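Local coordinates for alpha-amylase G-6 (Bacillus halodurans, PDB 2C3H), which probably binds starch through this family 26 carbohydrate-binding module, one domain of a longer amylase, and holds two linked glucose units in the crystal, at residues L7-K12 with H52-V57; T19-Y24 with K65-N70; V57-L62 with G79-Q84. One frame throughout, in Å; residues are numbered along the deposited sequence.

How the interactions relate
From the N terminus, strand 7-12 comes first, and interaction 1 brings 52-57 back to its start, closing a loop of about forty residues. Strand 21-28 leaves from inside that loop and is met in interaction 2 by 65-70, well beyond its end, so interactions 1 and 2 cross. Interaction 3 follows interaction 1 in series, with V57 shared; its hairpin, 59-65 with 71-82, spans 65-70, so it crosses interaction 2 as well. Interaction 1 belongs to the mixed sheet, while interactions 2 and 3 lie on the three-stranded antiparallel one. The two sheets pack where I54 meets L22 and Y24, and where I9 meets L62.

Interaction 1 of 3, residues L7-K12 with H52-V57; sequences LTIYFK and HTIEGV
L7 and I9 run antiparallel to I54 and H52, and backbone bonds make the ladder between them. L7 N donates to I54 O at 3.1 Å; the return bond, from I54 N to L7 O, is also present, but that oxygen is less surely placed. I9 and H52 form the next hydrogen-bonded pair, with H52 N reaching I9 O at 2.9 Å.

Between these lies the non-hydrogen-bonded pair T8 and T53, where two side chains supply the polar contact: T8 OG1 and T53 OG1 are 3.0 Å apart, hydrogen-bonded in a direction that cannot be told. Both threonines hold OG1 beside the backbone N (chi1 -56° and -57°), which turns the hydroxyls to each other. Each methyl then lies near the partner's oxygen, T8 CG2 3.5 Å from T53 OG1.

Apolar contact is on the other face. L7 CD2 lies against V57 CG1 at 3.6 Å, the two side chains crossing at about a right angle; I9 CD1 meets I54 CD1 more loosely.

Strand 7-12 sits between strands 49-54 and 87-88 in the mixed sheet, and its L7 and I9 face, continued by I54, packs on V60, L62 and L22 of the opposing sheet in a beta-sandwich core.

Interaction 2 of 3, residues T19-Y24 with K65-N70; sequences TPHLYY and KDRGTN. With GLC (alpha-D-glucopyranose), chain I; GLC (alpha-D-glucopyranose), chain B; SO4 (sulfate ion), chain S.
H21 and K65 form an antiparallel hydrogen-bonded pair, H21 N to K65 O at 2.6 Å and nearly straight (172°), and K65 N back to H21 O at 3.1 Å; beyond this pair the second segment runs on as a loop. The side chains of this pair lie on one face of the sheet. K65 CG lies by H21 CB and K65 CD 4.1 Å from Y23 CB, after which the lysine bends at its last two torsions until NZ hydrogen-bonds D66 O at 2.7 Å; W36 adds a cation-pi partner. The imidazole is tethered by the carbonyl two residues before it: H21 ND1 donates in the ring plane to T19 O at 3.3 Å, which limits its rotation. R67 CG comes up obliquely to the ring, 3.5 Å from H21 CE1.

All this belongs to one end of the antiparallel sheet of a starch-binding module, and Y23, next but one along the strand, carries it to the sugar. Its CG is anti to the backbone N (chi1 170°), and the phenol, set edge-to-face against W36, extends to the two linked glucoses. Y23 OH and O6 of the chain I glucose share a 2.6 Å hydrogen bond, the oxygen lying in the ring plane; Q71, G76 and E77 also bond the sugar.

At the loop end, a sulfate, probably from the crystallisation liquor, accepts from T19 N through O4, and a water accepts a hydrogen bond from R67 N and lies within hydrogen-bonding distance of T19 O and sulfate O2. D66 turns its OD2 to the backbone N of G18, while its OD1 accepts weakly from G68 N.

Interaction 3 of 3, residues V57-L62 with G79-Q84; sequences VESVRL and GFFRDQ
S59, which with E58 faces N28 in a classic beta bulge, meets F81; S59 CB lies 3.7 Å from F81 CZ. V60 and R82 form the first regular pair, V60 N to R82 O at 2.6 Å and R82 N to V60 O at 3.0 Å. The R61 side chain is extended from CG to NE: CG comes to the edge of the F81 ring, and F81 CD1 sits over the centre of the guanidinium, the planes 41° apart. R61 NE donates a hydrogen bond to a water at 2.6 Å, which in turn donates one to G79 O, while NH2 pairs with D26. L62 closes the ladder, L62 N to F80 O at 2.8 Å and F80 N to L62 O at 2.7 Å. Its CD2 touches R82 CG at 4.0 Å; beyond CG the arginine bends, bonding NH2 to Q84 O and setting the cation against W92. Cutting R82 back to an alanine would probably open a gap beside L62 CD2 and deprive Q84 O and W92 of their cationic partner. Strand 59-65 is the middle of three, with 71-82 as its hairpin mate and 21-28 on its other edge, and V60, L62 and R82 pack on L7 and I9 of the mixed sheet.

Interaction 1 of 3, residues L7-K12 with H52-V57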
loop_
_atom_site.group_PDB
_atom_site.type_symbol
_atom_site.label_atom_id
_atom_site.label_comp_id
_atom_site.label_asym_id
_atom_site.label_seq_id
_atom_site.Cartn_x
_atom_site.Cartn_y
_atom_site.Cartn_z
ATOM N N LEU A 7 -5.101 -8.773 2.832
ATOM C CA LEU A 7 -4.943 -8.099 1.558
ATOM C C LEU A 7 -3.487 -8.140 1.152
ATOM O O LEU A 7 -2.597 -7.776 1.934
ATOM C CB LEU A 7 -5.429 -6.656 1.674
ATOM C CG LEU A 7 -6.784 -6.317 1.062
ATOM C CD1 LEU A 7 -7.665 -7.548 0.896
ATOM C CD2 LEU A 7 -7.488 -5.247 1.883
ATOM N N THR A 8 -3.258 -8.643 -0.051
ATOM C CA THR A 8 -1.979 -8.513 -0.732
ATOM C C THR A 8 -2.121 -7.383 -1.734
ATOM O O THR A 8 -3.085 -7.272 -2.512
ATOM C CB THR A 8 -1.579 -9.840 -1.434
ATOM O OG1 THR A 8 -1.572 -10.900 -0.471
ATOM C CG2 THR A 8 -0.137 -9.806 -1.927
ATOM N N ILE A 9 -1.157 -6.494 -1.659
ATOM C CA ILE A 9 -1.173 -5.296 -2.463
ATOM C C ILE A 9 0.180 -5.171 -3.122
ATOM O O ILE A 9 1.225 -5.379 -2.512
ATOM C CB ILE A 9 -1.527 -4.063 -1.561
ATOM C CG1 ILE A 9 -3.044 -4.027 -1.354
ATOM C CG2 ILE A 9 -1.088 -2.777 -2.203
ATOM C CD1 ILE A 9 -3.387 -3.843 0.006
ATOM N N TYR A 10 0.145 -4.848 -4.398
ATOM C CA TYR A 10 1.341 -4.730 -5.171
ATOM C C TYR A 10 1.339 -3.307 -5.600
ATOM O O TYR A 10 0.278 -2.757 -5.846
ATOM C CB TYR A 10 1.292 -5.666 -6.379
ATOM C CG TYR A 10 1.253 -7.129 -6.004
ATOM C CD1 TYR A 10 2.431 -7.874 -5.888
ATOM C CD2 TYR A 10 0.027 -7.776 -5.795
ATOM C CE1 TYR A 10 2.381 -9.241 -5.534
ATOM C CE2 TYR A 10 -0.040 -9.130 -5.456
ATOM C CZ TYR A 10 1.137 -9.845 -5.321
ATOM O OH TYR A 10 1.053 -11.160 -4.959
ATOM N N PHE A 11 2.520 -2.709 -5.700
ATOM C CA PHE A 11 2.610 -1.285 -6.034
ATOM C C PHE A 11 3.789 -1.036 -6.932
ATOM O O PHE A 11 4.899 -1.370 -6.570
ATOM C CB PHE A 11 2.776 -0.469 -4.744
ATOM C CG PHE A 11 3.058 0.980 -4.970
ATOM C CD1 PHE A 11 2.102 1.804 -5.552
ATOM C CD2 PHE A 11 4.280 1.539 -4.557
ATOM C CE1 PHE A 11 2.357 3.177 -5.737
ATOM C CE2 PHE A 11 4.555 2.923 -4.762
ATOM C CZ PHE A 11 3.588 3.742 -5.318
ATOM N N LYS A 12 3.551 -0.455 -8.102
ATOM C CA LYS A 12 4.636 -0.062 -8.990
ATOM C C LYS A 12 5.313 1.232 -8.516
ATOM O O LYS A 12 4.706 2.296 -8.547
ATOM C CB LYS A 12 4.120 0.126 -10.400
ATOM C CG LYS A 12 5.233 -0.050 -11.417
ATOM C CD LYS A 12 4.728 0.241 -12.810
ATOM C CE LYS A 12 5.508 -0.607 -13.821
ATOM N NZ LYS A 12 6.534 0.183 -14.503
ATOM N N HIS A 52 2.966 -6.025 -0.300
ATOM C CA HIS A 52 2.791 -6.303 1.128
ATOM C C HIS A 52 1.395 -6.875 1.394
ATOM O O HIS A 52 0.414 -6.491 0.743
ATOM C CB HIS A 52 3.062 -5.065 1.969
ATOM C CG HIS A 52 2.925 -5.270 3.454
ATOM N ND1 HIS A 52 3.968 -5.688 4.251
ATOM C CD2 HIS A 52 1.886 -5.043 4.290
ATOM C CE1 HIS A 52 3.573 -5.731 5.511
ATOM N NE2 HIS A 52 2.311 -5.344 5.561
ATOM N N THR A 53 1.337 -7.827 2.324
ATOM C CA THR A 53 0.095 -8.442 2.738
ATOM C C THR A 53 -0.280 -7.906 4.120
ATOM O O THR A 53 0.495 -8.001 5.097
ATOM C CB THR A 53 0.266 -10.001 2.741
ATOM O OG1 THR A 53 0.680 -10.418 1.442
ATOM C CG2 THR A 53 -1.050 -10.761 2.943
ATOM N N ILE A 54 -1.466 -7.321 4.204
ATOM C CA ILE A 54 -2.003 -6.976 5.514
ATOM C C ILE A 54 -2.721 -8.203 6.086
ATOM O O ILE A 54 -3.788 -8.603 5.589
ATOM C CB ILE A 54 -2.923 -5.761 5.427
ATOM C CG1 ILE A 54 -2.116 -4.555 4.955
ATOM C CG2 ILE A 54 -3.578 -5.496 6.792
ATOM C CD1 ILE A 54 -2.950 -3.416 4.452
ATOM N N GLU A 55 -2.135 -8.831 7.105
ATOM C CA GLU A 55 -2.839 -9.968 7.724
ATOM C C GLU A 55 -4.136 -9.513 8.435
ATOM O O GLU A 55 -4.209 -8.396 8.988
ATOM C CB GLU A 55 -1.943 -10.782 8.692
ATOM C CG GLU A 55 -0.560 -11.200 8.187
ATOM C CD GLU A 55 -0.554 -12.250 7.056
ATOM O OE1 GLU A 55 -1.640 -12.702 6.574
ATOM O OE2 GLU A 55 0.579 -12.598 6.612
ATOM N N GLY A 56 -5.153 -10.375 8.376
ATOM C CA GLY A 56 -6.327 -10.291 9.229
ATOM C C GLY A 56 -7.503 -9.471 8.754
ATOM O O GLY A 56 -8.441 -9.230 9.524
ATOM N N VAL A 57 -7.494 -9.094 7.479
ATOM C CA VAL A 57 -8.233 -7.934 7.001
ATOM C C VAL A 57 -9.079 -8.259 5.759
ATOM O O VAL A 57 -8.608 -8.939 4.839
ATOM C CB VAL A 57 -7.163 -6.800 6.740
ATOM C CG1 VAL A 57 -7.120 -6.328 5.315
ATOM C CG2 VAL A 57 -7.295 -5.658 7.728
#

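Interaction 2 of 3, residues T19-Y24 with K65-N70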
loop_
_atom_site.group_PDB
_atom_site.type_symbol
_atom_site.label_atom_id
_atom_site.label_comp_id
_atom_site.label_asym_id
_atom_site.label_seq_id
_atom_site.Cartn_x
_atom_site.Cartn_y
_atom_site.Cartn_z
ATOM N N THR A 19 12.374 3.041 -1.607
ATOM C CA THR A 19 11.575 1.813 -1.628
ATOM C C THR A 19 10.253 2.007 -0.918
ATOM O O THR A 19 10.207 2.641 0.095
ATOM C CB THR A 19 12.364 0.476 -1.337
ATOM O OG1 THR A 19 11.868 -0.202 -0.174
ATOM C CG2 THR A 19 13.786 0.684 -1.125
ATOM N N PRO A 20 9.164 1.591 -1.517
ATOM C CA PRO A 20 7.856 1.974 -1.002
ATOM C C PRO A 20 7.482 1.366 0.355
ATOM O O PRO A 20 7.831 0.197 0.621
ATOM C CB PRO A 20 6.901 1.473 -2.094
ATOM C CG PRO A 20 7.689 0.448 -2.872
ATOM C CD PRO A 20 9.073 0.813 -2.772
ATOM N N HIS A 21 6.764 2.154 1.163
ATOM C CA HIS A 21 6.079 1.661 2.355
ATOM C C HIS A 21 4.551 1.712 2.178
ATOM O O HIS A 21 4.019 2.477 1.374
ATOM C CB HIS A 21 6.518 2.398 3.628
ATOM C CG HIS A 21 7.949 2.170 4.005
ATOM N ND1 HIS A 21 9.004 2.373 3.133
ATOM C CD2 HIS A 21 8.508 1.794 5.189
ATOM C CE1 HIS A 21 10.143 2.094 3.750
ATOM N NE2 HIS A 21 9.868 1.730 4.997
ATOM N N LEU A 22 3.856 0.838 2.880
ATOM C CA LEU A 22 2.414 0.778 2.780
ATOM C C LEU A 22 1.825 1.269 4.091
ATOM O O LEU A 22 2.013 0.616 5.150
ATOM C CB LEU A 22 1.958 -0.648 2.503
ATOM C CG LEU A 22 0.458 -0.718 2.165
ATOM C CD1 LEU A 22 0.318 -0.240 0.742
ATOM C CD2 LEU A 22 -0.149 -2.111 2.301
ATOM N N TYR A 23 1.172 2.428 4.049
ATOM C CA TYR A 23 0.490 2.954 5.229
ATOM C C TYR A 23 -0.985 2.584 5.086
ATOM O O TYR A 23 -1.534 2.638 3.959
ATOM C CB TYR A 23 0.723 4.471 5.395
ATOM C CG TYR A 23 -0.161 5.072 6.442
ATOM C CD1 TYR A 23 0.197 5.017 7.799
ATOM C CD2 TYR A 23 -1.375 5.666 6.102
ATOM C CE1 TYR A 23 -0.619 5.557 8.786
ATOM C CE2 TYR A 23 -2.202 6.202 7.079
ATOM C CZ TYR A 23 -1.803 6.129 8.431
ATOM O OH TYR A 23 -2.597 6.618 9.432
ATOM N N TYR A 24 -1.633 2.193 6.193
ATOM C CA TYR A 24 -3.031 1.773 6.111
ATOM C C TYR A 24 -3.810 2.032 7.389
ATOM O O TYR A 24 -3.251 2.003 8.457
ATOM C CB TYR A 24 -3.123 0.286 5.707
ATOM C CG TYR A 24 -2.364 -0.682 6.614
ATOM C CD1 TYR A 24 -1.025 -1.041 6.340
ATOM C CD2 TYR A 24 -3.008 -1.270 7.718
ATOM C CE1 TYR A 24 -0.357 -1.916 7.143
ATOM C CE2 TYR A 24 -2.341 -2.150 8.553
ATOM C CZ TYR A 24 -1.025 -2.469 8.270
ATOM O OH TYR A 24 -0.379 -3.367 9.080
ATOM N N LYS A 65 3.847 5.424 0.440
ATOM C CA LYS A 65 4.877 6.421 0.807
ATOM C C LYS A 65 6.293 5.817 0.641
ATOM O O LYS A 65 6.448 4.584 0.446
ATOM C CB LYS A 65 4.728 6.930 2.265
ATOM C CG LYS A 65 4.533 5.828 3.315
ATOM C CD LYS A 65 4.323 6.389 4.746
ATOM C CE LYS A 65 5.353 7.522 5.105
ATOM N NZ LYS A 65 6.779 7.019 5.195
ATOM N N ASP A 66 7.308 6.676 0.687
ATOM C CA ASP A 66 8.648 6.173 0.930
ATOM C C ASP A 66 9.158 6.647 2.302
ATOM O O ASP A 66 8.394 7.215 3.061
ATOM C CB ASP A 66 9.603 6.470 -0.241
ATOM C CG ASP A 66 9.848 7.927 -0.469
ATOM O OD1 ASP A 66 9.445 8.793 0.358
ATOM O OD2 ASP A 66 10.476 8.308 -1.493
ATOM N N ARG A 67 10.414 6.411 2.635
ATOM C CA ARG A 67 10.961 6.914 3.905
ATOM C C ARG A 67 11.129 8.446 3.847
ATOM O O ARG A 67 11.286 9.083 4.891
ATOM C CB ARG A 67 12.295 6.241 4.260
ATOM C CG ARG A 67 12.169 4.772 4.762
ATOM C CD ARG A 67 13.439 4.184 5.461
ATOM N NE ARG A 67 13.806 4.928 6.693
ATOM C CZ ARG A 67 13.429 4.622 7.965
ATOM N NH1 ARG A 67 12.658 3.554 8.240
ATOM N NH2 ARG A 67 13.842 5.405 8.966
ATOM N N GLY A 68 11.101 9.017 2.633
ATOM C CA GLY A 68 11.108 10.468 2.458
ATOM C C GLY A 68 9.758 11.137 2.683
ATOM O O GLY A 68 8.960 10.702 3.549
ATOM N N THR A 69 9.478 12.158 1.865
ATOM C CA THR A 69 8.213 12.886 1.910
ATOM C C THR A 69 7.267 12.539 0.773
ATOM O O THR A 69 6.243 13.230 0.581
ATOM C CB THR A 69 8.462 14.421 1.841
ATOM O OG1 THR A 69 9.043 14.748 0.549
ATOM C CG2 THR A 69 9.489 14.848 2.882
ATOM N N ASN A 70 7.587 11.520 -0.006
ATOM C CA ASN A 70 6.717 11.214 -1.123
ATOM C C ASN A 70 5.560 10.395 -0.585
ATOM O O ASN A 70 5.704 9.618 0.368
ATOM C CB ASN A 70 7.456 10.405 -2.185
ATOM C CG ASN A 70 8.606 11.177 -2.843
ATOM O OD1 ASN A 70 9.765 10.676 -2.924
ATOM N ND2 ASN A 70 8.309 12.381 -3.327
HETATM C C1 GLC I . -3.906 9.610 5.979
HETATM C C2 GLC I . -4.982 10.150 5.068
HETATM C C3 GLC I . -5.983 10.957 5.861
HETATM C C4 GLC I . -6.486 10.123 7.041
HETATM C C5 GLC I . -5.334 9.719 7.929
HETATM C C6 GLC I . -5.804 8.778 9.020
HETATM O O2 GLC I . -4.379 11.017 4.145
HETATM O O3 GLC I . -7.010 11.338 4.950
HETATM O O4 GLC I . -7.419 10.837 7.814
HETATM O O5 GLC I . -4.357 9.020 7.173
HETATM O O6 GLC I . -4.691 8.197 9.666
HETATM C C1 GLC B . 0.803 12.412 7.073
HETATM C C2 GLC B . 0.315 12.181 5.648
HETATM C C3 GLC B . -1.197 12.026 5.641
HETATM C C4 GLC B . -1.554 10.865 6.555
HETATM C C5 GLC B . -1.040 11.130 7.957
HETATM C C6 GLC B . -1.380 9.959 8.866
HETATM O O1 GLC B . 0.349 13.664 7.557
HETATM O O2 GLC B . 0.694 13.247 4.807
HETATM O O3 GLC B . -1.772 11.796 4.353
HETATM O O4 GLC B . -2.956 10.824 6.577
HETATM O O5 GLC B . 0.369 11.365 7.943
HETATM O O6 GLC B . -0.961 10.183 10.209
HETATM S S SO4 S . 15.337 3.014 0.882
HETATM O O1 SO4 S . 15.521 1.572 0.851
HETATM O O2 SO4 S . 14.445 3.314 2.008
HETATM O O3 SO4 S . 16.616 3.680 1.137
HETATM O O4 SO4 S . 14.815 3.557 -0.383
HETATM O O HOH W 1 12.020 4.715 1.254
#

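Interaction 3 of 3, residues V57-L62 with G79-Q84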
loop_
_atom_site.group_PDB
_atom_site.type_symbol
_atom_site.label_atom_id
_atom_site.label_comp_id
_atom_site.label_asym_id
_atom_site.label_seq_id
_atom_site.Cartn_x
_atom_site.Cartn_y
_atom_site.Cartn_z
ATOM N N VAL A 57 -7.494 -9.094 7.479
ATOM C CA VAL A 57 -8.233 -7.934 7.001
ATOM C C VAL A 57 -9.079 -8.259 5.759
ATOM O O VAL A 57 -8.608 -8.939 4.839
ATOM C CB VAL A 57 -7.163 -6.800 6.740
ATOM C CG1 VAL A 57 -7.120 -6.328 5.315
ATOM C CG2 VAL A 57 -7.295 -5.658 7.728
ATOM N N GLU A 58 -10.320 -7.803 5.729
ATOM C CA GLU A 58 -11.121 -7.869 4.516
ATOM C C GLU A 58 -10.928 -6.565 3.733
ATOM O O GLU A 58 -10.720 -6.579 2.513
ATOM C CB GLU A 58 -12.632 -8.006 4.807
ATOM C CG GLU A 58 -13.122 -9.307 5.448
ATOM C CD GLU A 58 -12.945 -10.551 4.566
ATOM O OE1 GLU A 58 -12.818 -10.425 3.304
ATOM O OE2 GLU A 58 -12.940 -11.673 5.146
ATOM N N SER A 59 -11.055 -5.439 4.433
ATOM C CA SER A 59 -10.961 -4.130 3.804
ATOM C C SER A 59 -10.002 -3.191 4.583
ATOM O O SER A 59 -9.721 -3.405 5.782
ATOM C CB SER A 59 -12.351 -3.514 3.634
ATOM O OG SER A 59 -12.789 -2.955 4.861
ATOM N N VAL A 60 -9.524 -2.165 3.863
ATOM C CA VAL A 60 -8.514 -1.227 4.312
ATOM C C VAL A 60 -8.594 0.077 3.487
ATOM O O VAL A 60 -9.075 0.065 2.342
ATOM C CB VAL A 60 -7.094 -1.896 4.233
ATOM C CG1 VAL A 60 -6.254 -1.389 3.072
ATOM C CG2 VAL A 60 -6.353 -1.729 5.515
ATOM N N ARG A 61 -8.168 1.195 4.097
ATOM C CA ARG A 61 -7.762 2.400 3.359
ATOM C C ARG A 61 -6.246 2.504 3.414
ATOM O O ARG A 61 -5.604 2.278 4.478
ATOM C CB ARG A 61 -8.418 3.667 3.910
ATOM C CG ARG A 61 -9.917 3.696 3.644
ATOM C CD ARG A 61 -10.613 5.031 3.966
ATOM N NE ARG A 61 -11.956 5.034 3.394
ATOM C CZ ARG A 61 -13.023 4.496 4.003
ATOM N NH1 ARG A 61 -14.197 4.542 3.409
ATOM N NH2 ARG A 61 -12.925 3.909 5.211
ATOM N N LEU A 62 -5.647 2.782 2.265
ATOM C CA LEU A 62 -4.203 2.744 2.216
ATOM C C LEU A 62 -3.560 3.883 1.434
ATOM O O LEU A 62 -4.130 4.417 0.469
ATOM C CB LEU A 62 -3.709 1.356 1.747
ATOM C CG LEU A 62 -4.016 0.981 0.287
ATOM C CD1 LEU A 62 -2.959 1.430 -0.803
ATOM C CD2 LEU A 62 -4.269 -0.503 0.229
ATOM N N GLY A 79 -7.048 7.506 2.070
ATOM C CA GLY A 79 -6.445 6.296 1.538
ATOM C C GLY A 79 -7.248 5.738 0.367
ATOM O O GLY A 79 -8.446 6.061 0.225
ATOM N N PHE A 80 -6.585 4.949 -0.493
ATOM C CA PHE A 80 -7.305 4.158 -1.476
ATOM C C PHE A 80 -8.081 3.061 -0.671
ATOM O O PHE A 80 -7.558 2.504 0.277
ATOM C CB PHE A 80 -6.352 3.535 -2.504
ATOM C CG PHE A 80 -5.736 4.520 -3.486
ATOM C CD1 PHE A 80 -6.514 5.213 -4.418
ATOM C CD2 PHE A 80 -4.359 4.708 -3.509
ATOM C CE1 PHE A 80 -5.908 6.097 -5.329
ATOM C CE2 PHE A 80 -3.757 5.600 -4.397
ATOM C CZ PHE A 80 -4.523 6.284 -5.312
ATOM N N PHE A 81 -9.329 2.796 -1.039
ATOM C CA PHE A 81 -10.112 1.703 -0.426
ATOM C C PHE A 81 -10.008 0.384 -1.203
ATOM O O PHE A 81 -10.342 0.328 -2.377
ATOM C CB PHE A 81 -11.596 2.117 -0.298
ATOM C CG PHE A 81 -12.440 1.097 0.386
ATOM C CD1 PHE A 81 -12.385 0.938 1.777
ATOM C CD2 PHE A 81 -13.262 0.256 -0.346
ATOM C CE1 PHE A 81 -13.163 -0.035 2.417
ATOM C CE2 PHE A 81 -14.042 -0.727 0.283
ATOM C CZ PHE A 81 -13.990 -0.867 1.661
ATOM N N ARG A 82 -9.499 -0.649 -0.548
ATOM C CA ARG A 82 -9.574 -2.055 -1.003
ATOM C C ARG A 82 -10.220 -2.836 0.167
ATOM O O ARG A 82 -9.833 -2.565 1.290
ATOM C CB ARG A 82 -8.141 -2.544 -1.139
ATOM C CG ARG A 82 -7.286 -1.802 -2.121
ATOM C CD ARG A 82 -7.170 -2.592 -3.351
ATOM N NE ARG A 82 -7.941 -1.959 -4.375
ATOM C CZ ARG A 82 -8.400 -2.568 -5.448
ATOM N NH1 ARG A 82 -9.064 -1.838 -6.328
ATOM N NH2 ARG A 82 -8.204 -3.869 -5.655
ATOM N N ASP A 83 -11.137 -3.801 0.097
ATOM C CA ASP A 83 -11.665 -4.782 -0.853
ATOM C C ASP A 83 -11.015 -6.104 -1.163
ATOM O O ASP A 83 -11.517 -7.141 -0.766
ATOM C CB ASP A 83 -12.533 -4.244 -1.972
ATOM C CG ASP A 83 -13.970 -4.312 -1.595
ATOM O OD1 ASP A 83 -14.227 -4.684 -0.435
ATOM O OD2 ASP A 83 -14.908 -3.992 -2.327
ATOM N N GLN A 84 -9.959 -6.073 -1.940
ATOM C CA GLN A 84 -9.454 -7.280 -2.543
ATOM C C GLN A 84 -8.121 -6.898 -3.072
ATOM O O GLN A 84 -7.840 -5.710 -3.203
ATOM C CB GLN A 84 -10.388 -7.751 -3.660
ATOM C CG GLN A 84 -10.594 -6.804 -4.816
ATOM C CD GLN A 84 -11.771 -7.228 -5.705
ATOM O OE1 GLN A 84 -12.630 -8.009 -5.275
ATOM N NE2 GLN A 84 -11.806 -6.725 -6.941
HETATM O O HOH W 2 -11.432 5.995 1.062
#